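Local coordinates for heme-binding protein A (Haemophilus parasuis 29755, PDB 3TPA) that probably binds glutathione as an extracellular solute-binding protein of family 5, despite its heme-binding name, at residues 10-15 with 503-508; 254-259 with 485-490. The protein carries 1 engineered substitution. All coordinates share one frame; numbering follows the deposited sequence.

Interaction 1. Residues 10-15 with 503-508; sequences LVNCIA and GYTAFY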
ATOM      1  N   LEU A  10      22.235   5.739  13.107  1.00 22.05           N
ATOM      2  CA  LEU A  10      21.482   6.273  11.989  1.00 24.42           C
ATOM      3  C   LEU A  10      20.448   7.284  12.476  1.00 30.41           C
ATOM      4  O   LEU A  10      19.683   7.007  13.399  1.00 23.83           O
ATOM      5  CB  LEU A  10      20.793   5.137  11.219  1.00 27.76           C
ATOM      6  CG  LEU A  10      20.074   5.525   9.925  1.00 27.08           C
ATOM      7  CD1 LEU A  10      20.264   4.446   8.882  1.00 26.09           C
ATOM      8  CD2 LEU A  10      18.604   5.771  10.174  1.00 22.86           C
ATOM      9  N   VAL A  11      20.434   8.463  11.862  1.00 22.93           N
ATOM     10  CA  VAL A  11      19.447   9.484  12.206  1.00 22.80           C
ATOM     11  C   VAL A  11      18.368   9.582  11.123  1.00 21.12           C
ATOM     12  O   VAL A  11      18.647   9.952   9.977  1.00 21.44           O
ATOM     13  CB  VAL A  11      20.112  10.863  12.457  1.00 28.12           C
ATOM     14  CG1 VAL A  11      19.058  11.936  12.712  1.00 31.22           C
ATOM     15  CG2 VAL A  11      21.082  10.782  13.627  1.00 29.38           C
ATOM     16  N   ASN A  12      17.136   9.232  11.493  1.00 19.55           N
ATOM     17  CA  ASN A  12      15.998   9.235  10.566  1.00 18.51           C
ATOM     18  C   ASN A  12      15.128  10.439  10.883  1.00 19.92           C
ATOM     19  O   ASN A  12      14.505  10.503  11.938  1.00 18.11           O
ATOM     20  CB  ASN A  12      15.197   7.926  10.694  1.00 21.04           C
ATOM     21  CG  ASN A  12      14.029   7.815   9.686  1.00 20.96           C
ATOM     22  OD1 ASN A  12      14.002   8.467   8.648  1.00 22.79           O
ATOM     23  ND2 ASN A  12      13.062   6.978  10.012  1.00 20.51           N
ATOM     24  N   CYS A  13      15.088  11.402   9.972  1.00 18.52           N
ATOM     25  CA  CYS A  13      14.387  12.652  10.247  1.00 21.03           C
ATOM     26  C   CYS A  13      13.024  12.622   9.620  1.00 22.31           C
ATOM     27  O   CYS A  13      12.899  12.623   8.396  1.00 23.31           O
ATOM     28  CB  CYS A  13      15.175  13.852   9.718  1.00 18.99           C
ATOM     29  SG  CYS A  13      16.729  14.106  10.562  1.00 26.95           S
ATOM     30  N   ILE A  14      12.006  12.603  10.473  1.00 20.33           N
ATOM     31  CA  ILE A  14      10.636  12.425  10.031  1.00 18.35           C
ATOM     32  C   ILE A  14       9.757  13.647  10.287  1.00 26.40           C
ATOM     33  O   ILE A  14       9.980  14.403  11.228  1.00 24.67           O
ATOM     34  CB  ILE A  14      10.015  11.188  10.692  1.00 23.74           C
ATOM     35  CG1 ILE A  14      10.170  11.277  12.214  1.00 21.20           C
ATOM     36  CG2 ILE A  14      10.688   9.925  10.167  1.00 22.54           C
ATOM     37  CD1 ILE A  14       9.422  10.198  12.961  1.00 26.93           C
ATOM     38  N   ALA A  15       8.742  13.813   9.448  1.00 26.48           N
ATOM     39  CA  ALA A  15       7.913  15.011   9.459  1.00 29.67           C
ATOM     40  C   ALA A  15       6.971  15.103  10.656  1.00 35.30           C
ATOM     41  O   ALA A  15       6.751  16.188  11.191  1.00 35.00           O
ATOM     42  CB  ALA A  15       7.128  15.114   8.173  1.00 27.56           C
ATOM     43  N   GLY A 503       6.564   1.391   0.411  1.00 21.46           N
ATOM     44  CA  GLY A 503       6.985   2.703   0.888  1.00 19.89           C
ATOM     45  C   GLY A 503       7.634   2.707   2.266  1.00 26.85           C
ATOM     46  O   GLY A 503       8.121   3.747   2.724  1.00 25.85           O
ATOM     47  N   TYR A 504       7.665   1.563   2.944  1.00 20.41           N
ATOM     48  CA  TYR A 504       8.197   1.558   4.315  1.00 17.07           C
ATOM     49  C   TYR A 504       9.706   1.628   4.346  1.00 16.08           C
ATOM     50  O   TYR A 504      10.367   1.352   3.344  1.00 19.23           O
ATOM     51  CB  TYR A 504       7.693   0.339   5.092  1.00 10.48           C
ATOM     52  CG  TYR A 504       6.191   0.280   5.072  1.00 16.44           C
ATOM     53  CD1 TYR A 504       5.434   1.315   5.612  1.00 17.62           C
ATOM     54  CD2 TYR A 504       5.522  -0.797   4.476  1.00 16.68           C
ATOM     55  CE1 TYR A 504       4.049   1.279   5.571  1.00 20.56           C
ATOM     56  CE2 TYR A 504       4.139  -0.845   4.438  1.00 16.58           C
ATOM     57  CZ  TYR A 504       3.410   0.189   4.982  1.00 18.29           C
ATOM     58  OH  TYR A 504       2.041   0.123   4.930  1.00 23.49           O
ATOM     59  N   THR A 505      10.257   1.975   5.507  1.00 14.71           N
ATOM     60  CA  THR A 505      11.709   2.088   5.665  1.00 13.62           C
ATOM     61  C   THR A 505      12.223   1.124   6.754  1.00 20.81           C
ATOM     62  O   THR A 505      12.038   1.363   7.949  1.00 18.41           O
ATOM     63  CB  THR A 505      12.118   3.522   6.072  1.00 22.08           C
ATOM     64  OG1 THR A 505      11.403   3.887   7.255  1.00 20.21           O
ATOM     65  CG2 THR A 505      11.785   4.544   4.974  1.00 21.35           C
ATOM     66  N   ALA A 506      12.872   0.046   6.340  1.00 16.62           N
ATOM     67  CA  ALA A 506      13.506  -0.879   7.281  1.00 18.14           C
ATOM     68  C   ALA A 506      15.009  -0.613   7.331  1.00 17.18           C
ATOM     69  O   ALA A 506      15.643  -0.417   6.299  1.00 28.81           O
ATOM     70  CB  ALA A 506      13.227  -2.343   6.892  1.00 17.26           C
ATOM     71  N   PHE A 507      15.577  -0.582   8.529  1.00 16.78           N
ATOM     72  CA  PHE A 507      16.987  -0.254   8.680  1.00 13.67           C
ATOM     73  C   PHE A 507      17.876  -1.451   9.007  1.00 18.45           C
ATOM     74  O   PHE A 507      19.093  -1.316   9.104  1.00 23.85           O
ATOM     75  CB  PHE A 507      17.162   0.915   9.653  1.00 18.67           C
ATOM     76  CG  PHE A 507      16.446   2.163   9.204  1.00 18.40           C
ATOM     77  CD1 PHE A 507      16.879   2.859   8.080  1.00 22.96           C
ATOM     78  CD2 PHE A 507      15.331   2.620   9.876  1.00 16.27           C
ATOM     79  CE1 PHE A 507      16.223   3.995   7.649  1.00 18.65           C
ATOM     80  CE2 PHE A 507      14.663   3.754   9.450  1.00 18.59           C
ATOM     81  CZ  PHE A 507      15.110   4.444   8.329  1.00 17.22           C
ATOM     82  N   TYR A 508      17.275  -2.633   9.143  1.00 20.32           N
ATOM     83  CA  TYR A 508      18.060  -3.860   9.235  1.00 21.95           C
ATOM     84  C   TYR A 508      18.788  -4.059   7.918  1.00 23.90           C
ATOM     85  O   TYR A 508      18.236  -3.788   6.862  1.00 25.67           O
ATOM     86  CB  TYR A 508      17.176  -5.080   9.515  1.00 17.09           C
ATOM     87  CG  TYR A 508      17.993  -6.339   9.722  1.00 23.84           C
ATOM     88  CD1 TYR A 508      18.734  -6.526  10.895  1.00 21.23           C
ATOM     89  CD2 TYR A 508      18.056  -7.322   8.740  1.00 20.46           C
ATOM     90  CE1 TYR A 508      19.492  -7.669  11.090  1.00 26.15           C
ATOM     91  CE2 TYR A 508      18.812  -8.467   8.923  1.00 26.61           C
ATOM     92  CZ  TYR A 508      19.528  -8.630  10.103  1.00 32.73           C
ATOM     93  OH  TYR A 508      20.277  -9.764  10.289  1.00 40.02           O
TER
HETATM   94  O   HOH W   1      10.794   6.594   8.366  1.00 20.54           O
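The Phe507 ring takes Leu10 on one face and Asn12 at its edge. Leu10 CD2 sits over that face in a CH-pi contact, 4.0 Å from the ring centroid and only 15° off the normal, while Leu10 CD1 lies 3.8 Å from Phe507 CD1 toward the rim. A branched leucine suits this place because its two methyls can spread across the phenyl group. At the edge, near the ring plane, Asn12 ND2 comes within 3.6 Å of Phe507 CE2, and the amide is turned 66° from the ring. Asn12 CG stands opposite the backbone N across CA-CB (chi1 -176°), which carries the carboxamide out from the strand to the ring. Asn12 ND2 gives a hydrogen to water 1 at 2.8 Å; Thr505 OG1 lies 3.0 Å from this water, so a water bridge joins the two side chains next to the apolar contact. Asparagine suits the junction, offering a thin flat group to the ring and an N-H to the water. Leu221, Phe223 and Val243 also touch Phe507, and Cys13 is disulfide-bonded to Cys241. Alternate residues of a beta strand, Leu10 and Asn12, thus present one face of a mixed sheet, and an aromatic side chain from a loop near the C terminus is buried against it, strand 9-14 lying between strands 220-225 and 243-244.

Interaction 2. Residues 254-259 with 485-490; sequences QMKKDP and INYVPL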
ATOM      1  N   GLN A 254      17.034  19.279  -7.644  1.00 20.36           N
ATOM      2  CA  GLN A 254      18.346  19.614  -7.108  1.00 22.37           C
ATOM      3  C   GLN A 254      18.975  18.496  -6.255  1.00 23.73           C
ATOM      4  O   GLN A 254      20.204  18.376  -6.199  1.00 22.17           O
ATOM      5  CB  GLN A 254      18.303  20.919  -6.316  1.00 26.00           C
ATOM      6  CG  GLN A 254      19.642  21.264  -5.652  1.00 27.99           C
ATOM      7  CD  GLN A 254      20.763  21.421  -6.666  1.00 41.01           C
ATOM      8  OE1 GLN A 254      20.555  21.930  -7.770  1.00 38.76           O
ATOM      9  NE2 GLN A 254      21.959  20.981  -6.296  1.00 41.44           N
ATOM     10  N   MET A 255      18.142  17.701  -5.576  1.00 21.00           N
ATOM     11  CA  MET A 255      18.650  16.560  -4.803  1.00 24.90           C
ATOM     12  C   MET A 255      19.353  15.582  -5.738  1.00 29.86           C
ATOM     13  O   MET A 255      20.336  14.958  -5.365  1.00 31.20           O
ATOM     14  CB  MET A 255      17.539  15.815  -4.046  1.00 18.35           C
ATOM     15  CG  MET A 255      16.973  16.498  -2.828  1.00 18.37           C
ATOM     16  SD  MET A 255      15.625  15.532  -2.076  1.00 24.12           S
ATOM     17  CE  MET A 255      15.180  16.606  -0.706  1.00 23.53           C
ATOM     18  N   LYS A 256      18.827  15.439  -6.950  1.00 27.87           N
ATOM     19  CA  LYS A 256      19.433  14.565  -7.950  1.00 25.48           C
ATOM     20  C   LYS A 256      20.834  15.037  -8.370  1.00 30.10           C
ATOM     21  O   LYS A 256      21.590  14.284  -8.974  1.00 28.28           O
ATOM     22  CB  LYS A 256      18.523  14.442  -9.174  1.00 25.65           C
ATOM     23  CG  LYS A 256      17.349  13.450  -8.994  1.00 22.77           C
ATOM     24  CD  LYS A 256      16.321  13.592 -10.113  1.00 21.24           C
ATOM     25  CE  LYS A 256      15.155  12.627  -9.951  1.00 28.43           C
ATOM     26  NZ  LYS A 256      14.152  12.821 -11.048  1.00 29.07           N
ATOM     27  N   LYS A 257      21.170  16.284  -8.051  1.00 26.24           N
ATOM     28  CA  LYS A 257      22.476  16.846  -8.402  1.00 30.34           C
ATOM     29  C   LYS A 257      23.407  16.961  -7.198  1.00 34.51           C
ATOM     30  O   LYS A 257      24.592  17.257  -7.353  1.00 33.43           O
ATOM     31  CB  LYS A 257      22.315  18.226  -9.045  1.00 33.45           C
ATOM     32  CG  LYS A 257      21.512  18.224 -10.348  1.00 38.67           C
ATOM     33  CD  LYS A 257      21.184  19.643 -10.779  1.00 43.77           C
ATOM     34  CE  LYS A 257      20.434  19.666 -12.098  1.00 52.33           C
ATOM     35  NZ  LYS A 257      19.941  21.034 -12.420  1.00 57.69           N
ATOM     36  N   ASP A 258      22.868  16.739  -6.003  1.00 27.37           N
ATOM     37  CA  ASP A 258      23.637  16.922  -4.776  1.00 31.41           C
ATOM     38  C   ASP A 258      24.542  15.741  -4.477  1.00 30.52           C
ATOM     39  O   ASP A 258      24.055  14.626  -4.318  1.00 36.35           O
ATOM     40  CB  ASP A 258      22.703  17.150  -3.586  1.00 30.39           C
ATOM     41  CG  ASP A 258      22.022  18.500  -3.624  1.00 37.72           C
ATOM     42  OD1 ASP A 258      22.603  19.446  -4.195  1.00 43.42           O
ATOM     43  OD2 ASP A 258      20.911  18.619  -3.071  1.00 33.90           O
ATOM     44  N   PRO A 259      25.862  15.987  -4.374  1.00 30.78           N
ATOM     45  CA  PRO A 259      26.842  14.930  -4.087  1.00 30.13           C
ATOM     46  C   PRO A 259      26.569  14.232  -2.771  1.00 30.87           C
ATOM     47  O   PRO A 259      26.864  13.042  -2.645  1.00 33.27           O
ATOM     48  CB  PRO A 259      28.171  15.691  -3.982  1.00 36.25           C
ATOM     49  CG  PRO A 259      27.964  16.931  -4.781  1.00 41.18           C
ATOM     50  CD  PRO A 259      26.510  17.294  -4.589  1.00 36.33           C
ATOM     51  N   ILE A 485       5.594   8.432  -8.069  1.00 18.50           N
ATOM     52  CA  ILE A 485       6.918   7.926  -7.733  1.00 18.85           C
ATOM     53  C   ILE A 485       7.222   8.170  -6.263  1.00 23.37           C
ATOM     54  O   ILE A 485       7.003   9.264  -5.757  1.00 25.08           O
ATOM     55  CB  ILE A 485       8.011   8.595  -8.567  1.00 19.57           C
ATOM     56  CG1 ILE A 485       7.926   8.131 -10.018  1.00 18.62           C
ATOM     57  CG2 ILE A 485       9.386   8.257  -7.988  1.00 16.93           C
ATOM     58  CD1 ILE A 485       8.877   8.836 -10.958  1.00 23.60           C
ATOM     59  N   ASN A 486       7.725   7.152  -5.570  1.00 17.29           N
ATOM     60  CA  ASN A 486       8.137   7.338  -4.184  1.00 16.67           C
ATOM     61  C   ASN A 486       9.620   7.642  -4.121  1.00 19.90           C
ATOM     62  O   ASN A 486      10.416   7.049  -4.853  1.00 18.62           O
ATOM     63  CB  ASN A 486       7.838   6.095  -3.345  1.00 16.38           C
ATOM     64  CG  ASN A 486       6.349   5.918  -3.066  1.00 27.41           C
ATOM     65  OD1 ASN A 486       5.641   6.880  -2.754  1.00 29.93           O
ATOM     66  ND2 ASN A 486       5.876   4.685  -3.162  1.00 19.91           N
ATOM     67  N   TYR A 487       9.987   8.549  -3.229  1.00 12.01           N
ATOM     68  CA  TYR A 487      11.386   8.906  -3.050  1.00 16.49           C
ATOM     69  C   TYR A 487      11.869   8.597  -1.654  1.00 16.43           C
ATOM     70  O   TYR A 487      11.177   8.855  -0.679  1.00 21.89           O
ATOM     71  CB  TYR A 487      11.587  10.399  -3.308  1.00 16.74           C
ATOM     72  CG  TYR A 487      11.302  10.817  -4.722  1.00 15.25           C
ATOM     73  CD1 TYR A 487      12.176  10.491  -5.744  1.00 20.36           C
ATOM     74  CD2 TYR A 487      10.156  11.530  -5.036  1.00 15.09           C
ATOM     75  CE1 TYR A 487      11.922  10.865  -7.051  1.00 20.62           C
ATOM     76  CE2 TYR A 487       9.888  11.917  -6.356  1.00 20.27           C
ATOM     77  CZ  TYR A 487      10.785  11.588  -7.349  1.00 23.35           C
ATOM     78  OH  TYR A 487      10.548  11.951  -8.656  1.00 29.97           O
ATOM     79  N   VAL A 488      13.069   8.047  -1.562  1.00 18.24           N
ATOM     80  CA  VAL A 488      13.774   7.970  -0.285  1.00 17.13           C
ATOM     81  C   VAL A 488      15.127   8.681  -0.423  1.00 23.03           C
ATOM     82  O   VAL A 488      16.089   8.130  -0.970  1.00 19.72           O
ATOM     83  CB  VAL A 488      13.982   6.528   0.196  1.00 16.76           C
ATOM     84  CG1 VAL A 488      14.848   6.506   1.441  1.00 19.12           C
ATOM     85  CG2 VAL A 488      12.647   5.843   0.488  1.00 17.08           C
ATOM     86  N   PRO A 489      15.198   9.930   0.058  1.00 19.26           N
ATOM     87  CA  PRO A 489      16.462  10.678  -0.008  1.00 20.11           C
ATOM     88  C   PRO A 489      17.400  10.244   1.116  1.00 22.42           C
ATOM     89  O   PRO A 489      17.067  10.384   2.292  1.00 23.01           O
ATOM     90  CB  PRO A 489      16.017  12.135   0.190  1.00 21.50           C
ATOM     91  CG  PRO A 489      14.489  12.121   0.074  1.00 18.91           C
ATOM     92  CD  PRO A 489      14.092  10.765   0.555  1.00 20.46           C
ATOM     93  N   LEU A 490      18.562   9.718   0.752  1.00 20.31           N
ATOM     94  CA  LEU A 490      19.527   9.244   1.732  1.00 17.72           C
ATOM     95  C   LEU A 490      20.809  10.058   1.728  1.00 19.60           C
ATOM     96  O   LEU A 490      21.260  10.513   0.683  1.00 24.28           O
ATOM     97  CB  LEU A 490      19.918   7.801   1.429  1.00 13.83           C
ATOM     98  CG  LEU A 490      18.861   6.718   1.453  1.00 16.79           C
ATOM     99  CD1 LEU A 490      19.465   5.434   0.919  1.00 18.68           C
ATOM    100  CD2 LEU A 490      18.334   6.545   2.865  1.00 19.32           C
TER
HETATM  101  O   HOH W   2      11.945  11.197 -10.612  1.00 21.96           O
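Met255 reaches across to the pyrrolidine ring of Pro489, its sulfur SD resting 4.1 Å from Pro489 CB and about as far from CG. The methionine leaves the helix with CG opposite its carbonyl carbon (chi1 -74°) and then runs straight out, which delivers the polarisable sulfur to the proline; the two side chains meet at a slant. A long, flexible, apolar residue suits this span, and Tyr233, Ile244 and Pro247 also touch it. Strand 478-491 pairs with strand 261-276 through the backbones of Asn486, Val488 and Leu490, so a proline at 489 costs none of those bonds while offering a rigid hydrophobic surface. Two residues back on the same face of the strand, Tyr487 extends its hydroxyl toward Lys256. The two do not bond directly, Lys256 NZ and Tyr487 OH being 4.4 Å apart; instead water 2 accepts from Lys256 NZ at 2.8 Å and, at a rather short 2.5 Å, from Tyr487 OH, lying in that ring's plane. Ile485 CG2 lies 3.6 Å above one face of that ring. Lys256 NZ also has a long, weak ion pair with Glu265. Within 254-259 the turn is braced by Gln254 NE2, which donates to Asp258 OD1 at 2.7 Å, the nitrogen lying above the carboxylate plane, while Asp258 OD2 bonds to Tyr233 OH. The chemistry therefore divides: sulfur against proline is a buried van der Waals contact with no directional bond, whereas the exposed lysine is tied to the tyrosine only through a water, a link likely to be weaker and more adaptable.

Overall arrangement
From the N terminus the chain first lays down strand 9-14, whose residues 10-15 wait almost the whole length of the protein for their partner, loop 503-508. Interaction 1 thereby closes a loop of nearly 490 residues. Interaction 2 lies wholly within it, closing a shorter one between residues 254-259, on and after helix 249-255, and strand 478-491; the two do not cross. Their centres are 15 Å apart and their nearest atoms about 5 Å, without touching. Strand 243-244 connects them: Val243 touches side chains from both, while Ile244 touches Met255 and Pro489. Interaction 1 ties the five-stranded mixed sheet to the C-terminal loop, interaction 2 helix 249-255 and its following turn to the six-stranded sheet.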